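Jasmonate-induced oxygenase 2 (Arabidopsis thaliana, PDB 6LSV) catalyses the hydroxylation of the plant hormone jasmonate to 12-hydroxyjasmonate, using iron, molecular oxygen and 2-oxoglutarate, which leaves as succinate and carbon dioxide. Local coordinates at residues Q11-S16 with L133-Y138; V63-I68 with M180-T185; N152-F157 with V164-G169; E191-E196 with L312-S317; I267-Q272 with S345-H350. All blocks are in the same frame, centred on the assembly; numbering follows the deposited sequence.

Contact 1 (Q11-S16 with L133-Y138)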
# COMPACT_ATOMS: atom_id res chain seq x y z
N GLN A 11 -7.41 15.75 -9.59
CA GLN A 11 -6.56 16.85 -10.04
C GLN A 11 -7.38 17.92 -10.76
O GLN A 11 -7.09 19.12 -10.64
CB GLN A 11 -5.46 16.32 -10.96
CG GLN A 11 -4.42 17.37 -11.31
CD GLN A 11 -3.53 16.94 -12.46
OE1 GLN A 11 -3.65 15.83 -12.98
NE2 GLN A 11 -2.62 17.82 -12.86
N SER A 12 -8.41 17.51 -11.51
CA SER A 12 -9.26 18.48 -12.20
C SER A 12 -9.98 19.37 -11.21
O SER A 12 -10.16 20.57 -11.46
CB SER A 12 -10.27 17.76 -13.10
OG SER A 12 -9.63 16.89 -14.01
N LEU A 13 -10.41 18.81 -10.08
CA LEU A 13 -11.10 19.60 -9.07
C LEU A 13 -10.15 20.60 -8.42
O LEU A 13 -10.48 21.78 -8.26
CB LEU A 13 -11.73 18.68 -8.02
CG LEU A 13 -12.52 17.50 -8.58
CD1 LEU A 13 -12.85 16.49 -7.49
CD2 LEU A 13 -13.78 17.99 -9.26
N ALA A 14 -8.94 20.15 -8.06
CA ALA A 14 -7.98 21.05 -7.44
C ALA A 14 -7.50 22.12 -8.41
O ALA A 14 -7.08 23.20 -7.97
CB ALA A 14 -6.79 20.25 -6.90
N GLU A 15 -7.54 21.84 -9.71
CA GLU A 15 -7.09 22.82 -10.69
C GLU A 15 -8.15 23.86 -10.99
O GLU A 15 -7.83 25.00 -11.35
CB GLU A 15 -6.64 22.11 -11.97
CG GLU A 15 -5.18 21.70 -11.91
CD GLU A 15 -4.79 20.77 -13.03
OE1 GLU A 15 -5.63 20.53 -13.93
OE2 GLU A 15 -3.64 20.28 -13.02
N SER A 16 -9.42 23.50 -10.84
CA SER A 16 -10.40 24.54 -10.60
C SER A 16 -10.08 25.19 -9.26
O SER A 16 -9.23 24.73 -8.49
CB SER A 16 -11.81 23.96 -10.58
OG SER A 16 -11.95 22.93 -11.52
N LEU A 133 -15.98 9.28 -2.08
CA LEU A 133 -14.72 9.19 -2.80
C LEU A 133 -13.59 9.82 -1.99
O LEU A 133 -13.81 10.62 -1.08
CB LEU A 133 -14.82 9.87 -4.17
CG LEU A 133 -15.87 9.26 -5.09
CD1 LEU A 133 -15.96 10.04 -6.39
CD2 LEU A 133 -15.54 7.80 -5.36
N ASP A 134 -12.37 9.44 -2.35
CA ASP A 134 -11.17 9.94 -1.69
C ASP A 134 -10.51 11.02 -2.54
O ASP A 134 -10.64 11.04 -3.77
CB ASP A 134 -10.19 8.80 -1.42
CG ASP A 134 -10.69 7.84 -0.35
OD1 ASP A 134 -11.60 8.23 0.41
OD2 ASP A 134 -10.17 6.71 -0.29
N TRP A 135 -9.80 11.92 -1.87
CA TRP A 135 -9.17 13.06 -2.54
C TRP A 135 -7.78 12.66 -3.05
O TRP A 135 -6.74 13.13 -2.58
CB TRP A 135 -9.08 14.25 -1.60
CG TRP A 135 -8.87 15.55 -2.32
CD1 TRP A 135 -7.70 16.23 -2.47
CD2 TRP A 135 -9.87 16.33 -3.00
NE1 TRP A 135 -7.90 17.38 -3.20
CE2 TRP A 135 -9.22 17.46 -3.54
CE3 TRP A 135 -11.24 16.17 -3.20
CZ2 TRP A 135 -9.91 18.43 -4.26
CZ3 TRP A 135 -11.92 17.14 -3.93
CH2 TRP A 135 -11.25 18.26 -4.44
N SER A 136 -7.78 11.77 -4.04
CA SER A 136 -6.52 11.34 -4.62
C SER A 136 -6.76 10.73 -5.99
O SER A 136 -7.81 10.14 -6.25
CB SER A 136 -5.80 10.32 -3.73
OG SER A 136 -6.71 9.36 -3.21
N ASP A 137 -5.76 10.88 -6.85
CA ASP A 137 -5.60 10.10 -8.06
C ASP A 137 -4.45 9.13 -7.85
O ASP A 137 -3.63 9.30 -6.94
CB ASP A 137 -5.31 11.00 -9.27
CG ASP A 137 -6.41 12.02 -9.52
OD1 ASP A 137 -7.59 11.71 -9.24
OD2 ASP A 137 -6.10 13.13 -9.98
N TYR A 138 -4.38 8.10 -8.69
CA TYR A 138 -3.35 7.09 -8.50
C TYR A 138 -3.04 6.42 -9.83
O TYR A 138 -3.79 6.54 -10.80
CB TYR A 138 -3.77 6.05 -7.46
CG TYR A 138 -4.91 5.17 -7.90
CD1 TYR A 138 -4.67 3.98 -8.58
CD2 TYR A 138 -6.23 5.52 -7.65
CE1 TYR A 138 -5.71 3.17 -8.99
CE2 TYR A 138 -7.28 4.72 -8.06
CZ TYR A 138 -7.01 3.54 -8.73
OH TYR A 138 -8.05 2.73 -9.15

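Contact 2 (V63-I68 with M180-T185)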
# COMPACT_ATOMS: atom_id res chain seq x y z
N VAL A 63 18.92 -6.76 19.75
CA VAL A 63 17.74 -6.15 20.36
C VAL A 63 16.76 -5.73 19.28
O VAL A 63 15.54 -5.64 19.51
CB VAL A 63 18.17 -4.96 21.24
CG1 VAL A 63 16.97 -4.31 21.93
CG2 VAL A 63 19.20 -5.40 22.26
N ILE A 64 17.26 -5.49 18.06
CA ILE A 64 16.41 -5.04 16.96
C ILE A 64 15.47 -6.14 16.51
O ILE A 64 14.33 -5.87 16.13
CB ILE A 64 17.30 -4.51 15.82
CG1 ILE A 64 18.04 -5.65 15.11
CG2 ILE A 64 18.31 -3.60 16.42
CD1 ILE A 64 17.47 -6.03 13.76
N MET A 65 15.93 -7.39 16.54
CA MET A 65 15.05 -8.50 16.21
C MET A 65 13.85 -8.54 17.14
O MET A 65 12.73 -8.83 16.72
CB MET A 65 15.82 -9.82 16.26
CG MET A 65 15.48 -10.76 15.12
SD MET A 65 16.20 -10.22 13.56
CE MET A 65 15.88 -11.67 12.56
N ALA A 66 14.07 -8.21 18.42
CA ALA A 66 12.95 -8.07 19.33
C ALA A 66 12.10 -6.86 18.98
O ALA A 66 10.87 -6.91 19.08
CB ALA A 66 13.45 -7.98 20.77
N ARG A 67 12.73 -5.76 18.54
CA ARG A 67 11.97 -4.56 18.20
C ARG A 67 11.16 -4.76 16.93
O ARG A 67 9.99 -4.37 16.87
CB ARG A 67 12.92 -3.37 18.05
CG ARG A 67 13.58 -2.92 19.34
CD ARG A 67 14.78 -2.05 19.03
NE ARG A 67 14.50 -1.12 17.93
CZ ARG A 67 14.75 0.18 17.97
NH1 ARG A 67 15.30 0.71 19.06
NH2 ARG A 67 14.47 0.95 16.93
N ILE A 68 11.77 -5.35 15.90
CA ILE A 68 11.05 -5.64 14.67
C ILE A 68 9.84 -6.52 14.95
O ILE A 68 8.72 -6.24 14.50
CB ILE A 68 11.99 -6.31 13.65
CG1 ILE A 68 13.13 -5.37 13.24
CG2 ILE A 68 11.21 -6.76 12.42
CD1 ILE A 68 14.13 -6.03 12.33
N MET A 180 11.45 -10.63 4.20
CA MET A 180 10.72 -11.87 4.43
C MET A 180 11.49 -12.81 5.34
O MET A 180 10.89 -13.53 6.15
CB MET A 180 10.41 -12.55 3.10
CG MET A 180 9.42 -11.79 2.23
SD MET A 180 7.71 -12.13 2.68
CE MET A 180 7.47 -13.65 1.77
N ARG A 181 12.82 -12.81 5.24
CA ARG A 181 13.63 -13.70 6.07
C ARG A 181 13.62 -13.27 7.53
O ARG A 181 13.65 -14.11 8.43
CB ARG A 181 15.06 -13.75 5.53
CG ARG A 181 15.17 -14.27 4.11
CD ARG A 181 16.52 -14.91 3.85
NE ARG A 181 17.62 -13.98 4.08
CZ ARG A 181 18.13 -13.18 3.15
NH1 ARG A 181 17.64 -13.19 1.91
NH2 ARG A 181 19.13 -12.37 3.45
N VAL A 182 13.57 -11.96 7.79
CA VAL A 182 13.48 -11.49 9.17
C VAL A 182 12.09 -11.78 9.73
O VAL A 182 11.95 -12.20 10.88
CB VAL A 182 13.84 -10.00 9.25
CG1 VAL A 182 13.61 -9.47 10.66
CG2 VAL A 182 15.28 -9.77 8.82
N LEU A 183 11.04 -11.57 8.92
CA LEU A 183 9.68 -11.84 9.38
C LEU A 183 9.51 -13.31 9.74
O LEU A 183 8.89 -13.64 10.76
CB LEU A 183 8.67 -11.43 8.31
CG LEU A 183 8.55 -9.93 8.01
CD1 LEU A 183 7.46 -9.68 6.98
CD2 LEU A 183 8.28 -9.15 9.29
N SER A 184 10.05 -14.21 8.91
CA SER A 184 9.96 -15.64 9.18
C SER A 184 10.71 -16.01 10.45
O SER A 184 10.17 -16.69 11.33
CB SER A 184 10.55 -16.44 8.01
OG SER A 184 9.84 -16.22 6.80
N THR A 185 11.97 -15.59 10.55
CA THR A 185 12.80 -15.95 11.69
C THR A 185 12.18 -15.47 12.99
O THR A 185 12.16 -16.20 13.99
CB THR A 185 14.19 -15.35 11.50
OG1 THR A 185 14.88 -16.06 10.47
CG2 THR A 185 14.99 -15.41 12.79

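Contact 3 (N152-F157 with V164-G169)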
# COMPACT_ATOMS: atom_id res chain seq x y z
N ASN A 152 3.96 -1.17 -21.96
CA ASN A 152 3.00 -0.34 -22.69
C ASN A 152 1.88 0.16 -21.79
O ASN A 152 1.29 1.21 -22.07
CB ASN A 152 2.42 -1.12 -23.87
CG ASN A 152 3.49 -1.63 -24.81
OD1 ASN A 152 4.53 -0.99 -25.00
ND2 ASN A 152 3.25 -2.80 -25.40
N LYS A 153 1.58 -0.56 -20.71
CA LYS A 153 0.62 -0.10 -19.71
C LYS A 153 1.25 0.80 -18.66
O LYS A 153 0.59 1.14 -17.68
CB LYS A 153 -0.06 -1.30 -19.04
CG LYS A 153 -0.89 -2.15 -19.99
CD LYS A 153 -1.70 -3.20 -19.24
CE LYS A 153 -2.23 -4.27 -20.18
NZ LYS A 153 -1.42 -5.52 -20.09
N TRP A 154 2.50 1.18 -18.84
CA TRP A 154 3.20 2.12 -17.98
C TRP A 154 3.13 3.52 -18.57
O TRP A 154 2.84 3.69 -19.76
CB TRP A 154 4.66 1.70 -17.81
CG TRP A 154 4.84 0.41 -17.08
CD1 TRP A 154 3.88 -0.52 -16.78
CD2 TRP A 154 6.07 -0.11 -16.56
NE1 TRP A 154 4.44 -1.58 -16.11
CE2 TRP A 154 5.78 -1.35 -15.96
CE3 TRP A 154 7.39 0.36 -16.54
CZ2 TRP A 154 6.76 -2.13 -15.35
CZ3 TRP A 154 8.36 -0.42 -15.94
CH2 TRP A 154 8.04 -1.65 -15.35
N PRO A 155 3.39 4.56 -17.77
CA PRO A 155 3.38 5.92 -18.32
C PRO A 155 4.48 6.14 -19.34
O PRO A 155 5.30 5.26 -19.61
CB PRO A 155 3.58 6.81 -17.09
CG PRO A 155 3.19 5.98 -15.95
CD PRO A 155 3.54 4.57 -16.31
N SER A 156 4.52 7.35 -19.88
CA SER A 156 5.45 7.59 -20.97
C SER A 156 6.11 8.97 -20.91
O SER A 156 7.27 9.10 -21.32
CB SER A 156 4.74 7.40 -22.30
OG SER A 156 5.64 7.35 -23.40
N PHE A 157 5.39 9.99 -20.43
CA PHE A 157 5.86 11.36 -20.62
C PHE A 157 7.23 11.64 -20.00
O PHE A 157 8.12 12.10 -20.73
CB PHE A 157 4.86 12.38 -20.09
CG PHE A 157 5.47 13.74 -19.88
CD1 PHE A 157 5.86 14.51 -20.97
CD2 PHE A 157 5.73 14.22 -18.61
CE1 PHE A 157 6.45 15.75 -20.79
CE2 PHE A 157 6.32 15.46 -18.42
CZ PHE A 157 6.68 16.22 -19.52
N VAL A 164 13.22 4.11 -14.45
CA VAL A 164 13.25 4.28 -13.00
C VAL A 164 12.28 3.32 -12.33
O VAL A 164 12.56 2.81 -11.24
CB VAL A 164 12.97 5.74 -12.63
CG1 VAL A 164 13.07 5.93 -11.12
CG2 VAL A 164 13.95 6.67 -13.33
N ILE A 165 11.12 3.07 -12.95
CA ILE A 165 10.17 2.11 -12.39
C ILE A 165 10.78 0.72 -12.37
O ILE A 165 10.73 0.01 -11.35
CB ILE A 165 8.85 2.13 -13.19
CG1 ILE A 165 8.09 3.43 -12.96
CG2 ILE A 165 7.98 0.96 -12.79
CD1 ILE A 165 7.03 3.69 -14.04
N ASP A 166 11.38 0.30 -13.49
CA ASP A 166 11.91 -1.06 -13.60
C ASP A 166 13.02 -1.31 -12.58
O ASP A 166 13.08 -2.38 -11.97
CB ASP A 166 12.41 -1.31 -15.02
CG ASP A 166 12.27 -2.76 -15.43
OD1 ASP A 166 11.22 -3.36 -15.13
OD2 ASP A 166 13.21 -3.30 -16.05
N GLU A 167 13.91 -0.33 -12.40
CA GLU A 167 14.99 -0.52 -11.44
C GLU A 167 14.48 -0.41 -10.01
O GLU A 167 14.86 -1.22 -9.15
CB GLU A 167 16.11 0.48 -11.70
CG GLU A 167 17.43 0.10 -11.04
CD GLU A 167 18.34 1.28 -10.79
OE1 GLU A 167 18.10 2.35 -11.38
OE2 GLU A 167 19.30 1.14 -10.00
N TYR A 168 13.61 0.56 -9.74
CA TYR A 168 13.00 0.67 -8.42
C TYR A 168 12.27 -0.62 -8.05
O TYR A 168 12.43 -1.14 -6.94
CB TYR A 168 12.04 1.86 -8.39
CG TYR A 168 11.48 2.22 -7.03
CD1 TYR A 168 12.21 2.98 -6.13
CD2 TYR A 168 10.20 1.82 -6.67
CE1 TYR A 168 11.68 3.32 -4.89
CE2 TYR A 168 9.67 2.15 -5.44
CZ TYR A 168 10.41 2.90 -4.55
OH TYR A 168 9.86 3.23 -3.33
N GLY A 169 11.49 -1.16 -8.99
CA GLY A 169 10.82 -2.43 -8.74
C GLY A 169 11.80 -3.56 -8.50
O GLY A 169 11.58 -4.41 -7.62

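Contact 4 (E191-E196 with L312-S317)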
# COMPACT_ATOMS: atom_id res chain seq x y z
N GLU A 191 14.19 -19.58 8.07
CA GLU A 191 14.28 -18.20 7.63
C GLU A 191 13.65 -17.98 6.25
O GLU A 191 13.38 -16.84 5.89
CB GLU A 191 15.74 -17.74 7.62
CG GLU A 191 16.58 -18.33 6.51
CD GLU A 191 17.86 -17.55 6.29
OE1 GLU A 191 18.19 -17.25 5.12
OE2 GLU A 191 18.54 -17.23 7.29
N ASP A 192 13.40 -19.05 5.49
CA ASP A 192 12.78 -18.94 4.18
C ASP A 192 11.36 -19.49 4.17
O ASP A 192 10.83 -19.81 3.09
CB ASP A 192 13.64 -19.65 3.13
CG ASP A 192 13.56 -21.16 3.22
OD1 ASP A 192 13.41 -21.69 4.35
OD2 ASP A 192 13.66 -21.83 2.17
N LYS A 193 10.71 -19.59 5.33
CA LYS A 193 9.37 -20.16 5.40
C LYS A 193 8.34 -19.27 4.71
O LYS A 193 7.47 -19.77 3.99
CB LYS A 193 8.98 -20.42 6.86
CG LYS A 193 7.62 -21.07 7.05
CD LYS A 193 7.45 -22.33 6.22
CE LYS A 193 8.43 -23.43 6.63
NZ LYS A 193 8.26 -24.68 5.82
N PHE A 194 8.42 -17.95 4.91
CA PHE A 194 7.49 -17.05 4.24
C PHE A 194 7.70 -17.08 2.73
O PHE A 194 6.73 -17.19 1.97
CB PHE A 194 7.66 -15.62 4.76
CG PHE A 194 6.88 -15.33 6.00
CD1 PHE A 194 6.45 -16.36 6.83
CD2 PHE A 194 6.57 -14.03 6.35
CE1 PHE A 194 5.73 -16.09 7.98
CE2 PHE A 194 5.85 -13.75 7.50
CZ PHE A 194 5.43 -14.79 8.31
N GLN A 195 8.95 -16.96 2.28
CA GLN A 195 9.24 -17.05 0.85
C GLN A 195 8.69 -18.34 0.26
O GLN A 195 8.24 -18.35 -0.89
CB GLN A 195 10.74 -16.96 0.61
CG GLN A 195 11.10 -16.56 -0.81
CD GLN A 195 10.75 -15.12 -1.08
OE1 GLN A 195 11.13 -14.23 -0.33
NE2 GLN A 195 10.01 -14.88 -2.16
N GLU A 196 8.72 -19.42 1.03
CA GLU A 196 8.11 -20.68 0.61
C GLU A 196 6.60 -20.53 0.45
O GLU A 196 6.04 -20.86 -0.60
CB GLU A 196 8.45 -21.76 1.63
CG GLU A 196 8.64 -23.15 1.08
CD GLU A 196 8.97 -24.15 2.18
OE1 GLU A 196 8.02 -24.73 2.75
OE2 GLU A 196 10.17 -24.32 2.49
N LEU A 312 -0.14 -20.70 8.71
CA LEU A 312 0.92 -21.70 8.61
C LEU A 312 0.69 -22.81 9.63
O LEU A 312 0.30 -22.56 10.77
CB LEU A 312 2.29 -21.06 8.83
CG LEU A 312 2.79 -20.13 7.72
CD1 LEU A 312 3.91 -19.22 8.24
CD2 LEU A 312 3.25 -20.93 6.52
N GLN A 313 0.90 -24.05 9.19
CA GLN A 313 0.65 -25.18 10.07
C GLN A 313 1.62 -25.21 11.24
O GLN A 313 1.28 -25.73 12.31
CB GLN A 313 0.73 -26.49 9.28
CG GLN A 313 2.04 -26.69 8.54
CD GLN A 313 1.95 -27.83 7.54
OE1 GLN A 313 0.86 -28.31 7.22
NE2 GLN A 313 3.10 -28.28 7.06
N GLU A 314 2.82 -24.65 11.07
CA GLU A 314 3.81 -24.63 12.14
C GLU A 314 3.31 -23.86 13.36
O GLU A 314 3.73 -24.16 14.49
CB GLU A 314 5.12 -24.01 11.64
CG GLU A 314 5.98 -24.93 10.78
CD GLU A 314 5.57 -24.91 9.32
OE1 GLU A 314 4.51 -24.33 8.99
OE2 GLU A 314 6.31 -25.49 8.49
N LEU A 315 2.44 -22.88 13.16
CA LEU A 315 2.00 -22.00 14.24
C LEU A 315 0.66 -22.42 14.83
O LEU A 315 0.09 -21.67 15.64
CB LEU A 315 1.92 -20.56 13.74
CG LEU A 315 3.13 -20.08 12.93
CD1 LEU A 315 2.78 -18.81 12.19
CD2 LEU A 315 4.35 -19.88 13.83
N VAL A 316 0.14 -23.58 14.45
CA VAL A 316 -1.15 -24.04 14.93
C VAL A 316 -0.93 -25.04 16.05
O VAL A 316 -0.23 -26.04 15.89
CB VAL A 316 -1.97 -24.67 13.79
CG1 VAL A 316 -3.09 -25.53 14.35
CG2 VAL A 316 -2.53 -23.59 12.89
N SER A 317 -1.52 -24.75 17.21
CA SER A 317 -1.71 -25.69 18.30
C SER A 317 -3.21 -25.89 18.49
O SER A 317 -4.03 -25.27 17.81
CB SER A 317 -1.02 -25.20 19.57
OG SER A 317 0.18 -24.52 19.27

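Contact 5 (I267-Q272 with S345-H350)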
# COMPACT_ATOMS: atom_id res chain seq x y z
N ILE A 267 2.93 -4.63 7.27
CA ILE A 267 2.37 -5.97 7.25
C ILE A 267 1.03 -5.93 6.52
O ILE A 267 0.17 -5.11 6.83
CB ILE A 267 2.21 -6.52 8.67
CG1 ILE A 267 3.57 -6.59 9.39
CG2 ILE A 267 1.53 -7.88 8.66
CD1 ILE A 267 4.50 -7.66 8.85
N GLY A 268 0.87 -6.81 5.53
CA GLY A 268 -0.38 -6.87 4.81
C GLY A 268 -1.33 -7.93 5.36
O GLY A 268 -0.99 -8.69 6.27
N ASP A 269 -2.54 -7.95 4.79
CA ASP A 269 -3.56 -8.89 5.24
C ASP A 269 -3.10 -10.33 5.08
O ASP A 269 -3.41 -11.19 5.92
CB ASP A 269 -4.86 -8.66 4.47
CG ASP A 269 -5.73 -7.57 5.08
OD1 ASP A 269 -5.36 -7.05 6.16
OD2 ASP A 269 -6.78 -7.25 4.50
N GLN A 270 -2.36 -10.62 4.01
CA GLN A 270 -1.95 -12.00 3.75
C GLN A 270 -0.98 -12.51 4.81
O GLN A 270 -1.02 -13.69 5.17
CB GLN A 270 -1.33 -12.11 2.36
CG GLN A 270 -2.31 -11.83 1.23
CD GLN A 270 -3.62 -12.59 1.40
OE1 GLN A 270 -3.62 -13.81 1.52
NE2 GLN A 270 -4.73 -11.86 1.42
N ILE A 271 -0.10 -11.64 5.33
CA ILE A 271 0.84 -12.09 6.35
C ILE A 271 0.14 -12.24 7.70
O ILE A 271 0.46 -13.15 8.47
CB ILE A 271 2.04 -11.14 6.42
CG1 ILE A 271 2.90 -11.31 5.16
CG2 ILE A 271 2.88 -11.40 7.67
CD1 ILE A 271 4.23 -10.59 5.22
N GLN A 272 -0.84 -11.38 8.00
CA GLN A 272 -1.63 -11.57 9.21
C GLN A 272 -2.27 -12.95 9.22
O GLN A 272 -2.31 -13.63 10.25
CB GLN A 272 -2.70 -10.48 9.35
CG GLN A 272 -3.74 -10.78 10.43
CD GLN A 272 -4.55 -9.56 10.86
OE1 GLN A 272 -4.09 -8.42 10.77
NE2 GLN A 272 -5.75 -9.80 11.36
N SER A 345 -12.12 -4.52 8.04
CA SER A 345 -13.29 -5.39 8.06
C SER A 345 -13.16 -6.53 7.06
O SER A 345 -13.83 -7.56 7.22
CB SER A 345 -14.56 -4.59 7.79
OG SER A 345 -14.60 -4.11 6.45
N HIS A 346 -12.31 -6.38 6.04
CA HIS A 346 -12.13 -7.45 5.06
C HIS A 346 -11.46 -8.67 5.69
O HIS A 346 -11.91 -9.80 5.51
CB HIS A 346 -11.32 -6.94 3.86
CG HIS A 346 -12.08 -6.02 2.96
ND1 HIS A 346 -11.50 -4.93 2.34
CD2 HIS A 346 -13.37 -6.04 2.56
CE1 HIS A 346 -12.41 -4.31 1.61
NE2 HIS A 346 -13.55 -4.96 1.72
N VAL A 347 -10.37 -8.46 6.44
CA VAL A 347 -9.69 -9.59 7.06
C VAL A 347 -10.42 -10.08 8.31
O VAL A 347 -10.38 -11.27 8.62
CB VAL A 347 -8.22 -9.23 7.36
CG1 VAL A 347 -8.13 -8.09 8.37
CG2 VAL A 347 -7.45 -10.45 7.87
N GLU A 348 -11.11 -9.19 9.02
CA GLU A 348 -11.80 -9.63 10.23
C GLU A 348 -13.09 -10.38 9.91
O GLU A 348 -13.49 -11.26 10.68
CB GLU A 348 -12.08 -8.44 11.14
CG GLU A 348 -11.05 -8.32 12.27
CD GLU A 348 -10.69 -6.89 12.60
OE1 GLU A 348 -11.56 -6.01 12.41
OE2 GLU A 348 -9.54 -6.63 13.03
N SER A 349 -13.74 -10.08 8.78
CA SER A 349 -14.82 -10.93 8.32
C SER A 349 -14.32 -12.25 7.74
O SER A 349 -15.14 -13.10 7.37
CB SER A 349 -15.67 -10.20 7.28
OG SER A 349 -15.03 -10.20 6.02
N HIS A 350 -13.01 -12.41 7.63
CA HIS A 350 -12.40 -13.65 7.15
C HIS A 350 -12.08 -14.62 8.29
O HIS A 350 -11.82 -15.79 8.02
CB HIS A 350 -11.12 -13.31 6.36
CG HIS A 350 -10.61 -14.44 5.52
ND1 HIS A 350 -11.40 -15.13 4.63
CD2 HIS A 350 -9.37 -14.97 5.41
CE1 HIS A 350 -10.67 -16.06 4.02
NE2 HIS A 350 -9.43 -15.98 4.48
O HOH W 1 -7.28 -7.97 13.44

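Contact 1 (Q11-S16 with L133-Y138)
Gln11 and Asp137 mark the closest backbone approach, their CA atoms 7.1 Å apart where the first turn of helix 10-15 meets the start of strand 137-144. The Asp137 carboxylate does the joining. Asp137 OD2 accepts from Gln11 N at 3.0 Å on the syn side, with the donor 22° out of the carboxylate plane. OD1 takes the N-H of Val10 and the hydroxyl of Ser123, so one acidic group grips two successive amides of the opening helical turn. Beside this polar pair, Trp135 extends its indole to the helix, CG anti to the backbone N (chi1 -161°). Leu13 meets the outer end of the six-membered ring obliquely: CB comes to Trp135 CH2 at 3.6 Å and CD1 to Trp135 CZ3 at 3.7 Å. The indole is held from its other end by NE1 bonding to Lys214 O. The N-terminal helix is pinned against the edge region of the main sheet, where strand 137-144 runs between strands 120-122 and 204-212.

Contact 2 (V63-I68 with M180-T185)
Met65 and Val182 meet where helix 63-74 runs across the C-terminal part of helix 161-186 at close to a right angle, signed crossing angle -86°, the axes of the two short segments 10.5 Å apart at their nearest. The methionine carries most of the contact from its own helix. From CB, the chain leaves the helix flank and then bends about its CB-CG bond (chi2 74°), which turns the thioether toward the other helix. SD reaches CG1 of Val182 at 4.0 Å, and the terminal CE fits between two residues about one turn apart: it lies 3.7 Å from Val182 CG1 and 3.9 Å from Thr185 CG2. The same valine methyl also receives Ile68, whose CD1 approaches Val182 CG1 at 3.9 Å, with the CG2 branch close by. One methyl is therefore shared by a methionine and an isoleucine that are themselves about one turn apart. Thr185 offers only its methyl, because OG1 is turned back to the carbonyl oxygen of Arg181 at 3.1 Å, leaving the surface toward Met65 apolar. Ile68 continues inward onto Ile48 of the edge strand 47-49. This is plain apolar packing of nearly perpendicular helices, of the kind that flanks the distorted jelly-roll core in plant 2-oxoglutarate dioxygenases, and it lies away from the iron and substrate sites.

Contact 3 (N152-F157 with V164-G169)
Trp154 lays the six-membered ring of its indole against Ile165, and these two residues bury the most surface here, with Asp166 next. The contact is a CH-pi one: Ile165 CG2 stands 3.8 Å from the centroid of the Trp154 six-membered ring, 24° off the normal. It is shifted toward the rim, so that Trp154 CZ3 is nearest to Ile165 CG2, 3.5 Å away. CG of Trp154 lies beside its backbone N (chi1 -65°), sending the indole out to the first turns of helix 161-186. Asp166 comes instead to the ring's edge, Asp166 OD1 lying 3.6 Å from Trp154 CH2, with the carboxylate turned 56° from the indole plane. That oxygen has its main partner in Lys149, through a salt bridge. Phe151 adds an edge-to-face contact, and Leu141 and Leu143 of strand 137-144 also pack on the indole. The loop between strand 137-144 and helix 161-186 thus packs back on that helix's start by dispersion, with probably a modest electrostatic attraction at the rim.

Contact 4 (E191-E196 with L312-S317)
Phe194 and Leu312 make the close-packed half of this contact. The CD1 methyl of Leu312 comes to CE1 of Phe194 at 3.6 Å and to CD1 of the same ring at 4.1 Å, the two side chains lying nearly at right angles. The aliphatic part of Lys193 joins them, its CG 4.3 Å from Leu312 CD1. Phe194 is buried: its ring also packs against Met180 and Leu183 of helix 161-186 and against Ile271 of helix 269-274, while Leu312 leans on Leu274 of that second helix and is backbone hydrogen-bonded to it. The fold at this point is a short helix, 193-197, entered after the long helix 161-186 has ended, facing a 3-10 turn, 313-315, in the loop that joins strands 308-309 and 327-328. Toward the amine of Lys193, the residue before Phe194, the character changes. Lys193 bends twice, at chi2 (52°) and chi3 (64°), and its NZ then bridges two acids. Glu196, one helical turn on, is met by Lys193 NZ at 3.1 Å on OE1, from above the carboxylate plane. Across the interface, Lys193 NZ forms a salt bridge with Glu314 OE2 at 3.4 Å, its hydrogen bond weak, completing the network. The ammonium sits between carboxylates whose oxygens Glu196 OE1 and Glu314 OE2 are 6.0 Å apart, and probably offsets their repulsion. Both glutamates are exposed on this side.

Contact 5 (I267-Q272 with S345-H350)
The carboxylate of Asp269 presents one face to Val347, whose CB sits over it 3.8 Å from Asp269 CG and about as far from each oxygen. Val347 CG1 leans to Asp269 OD1, 3.7 Å away. Both oxygens find hydrogen-bond partners elsewhere: OD2 with Tyr332, OD1 with Ser228 and Ser281. The amide of Gln272 is the second flat group, and the CG2 methyl of Val347 lies over the face at its nitrogen end, 3.9 Å from NE2. A valine thus spans two polar planes from successive turns of helix 269-274, which follows strand 263-267 of the jelly-roll (double-stranded beta-helix) core of 2-oxoglutarate dioxygenases, while helix 345-348 covers it. Ser228 lies between the iron ligands His227 and Asp229, and the backbone of Asp269 is hydrogen-bonded to that of Asp229, consistent with a second-shell position. At the outer end, a water accepts from Gln272 NE2 at 3.2 Å and donates to Glu348 OE2 at 2.7 Å. Gln272 OE1 is held by Ser281 N and Lys344, NE2 also by Tyr324.

Overall arrangement
Contacts 1, 3 and 5 are buried, whereas contacts 2 and 4 lie nearer the surface on one flank, opposite contact 1 across the chain's centre. Helix 161-186 serves contact 3 near its start and contact 2 near its end. Contact 2 touches contact 4 through the bond from Phe194 N to Ser184 OG, and Leu183 and Phe194 both pack on Ile271 of contact 5, so these three form one continuous cluster. Chemistry follows place: contact 2 is purely apolar, contact 3 adds an aromatic face, contact 4 opens into an exposed charge network, contact 1 relies on a buried carboxylate holding a helix start, and contact 5 sets a valine on a carboxylate and an amide that bond elsewhere.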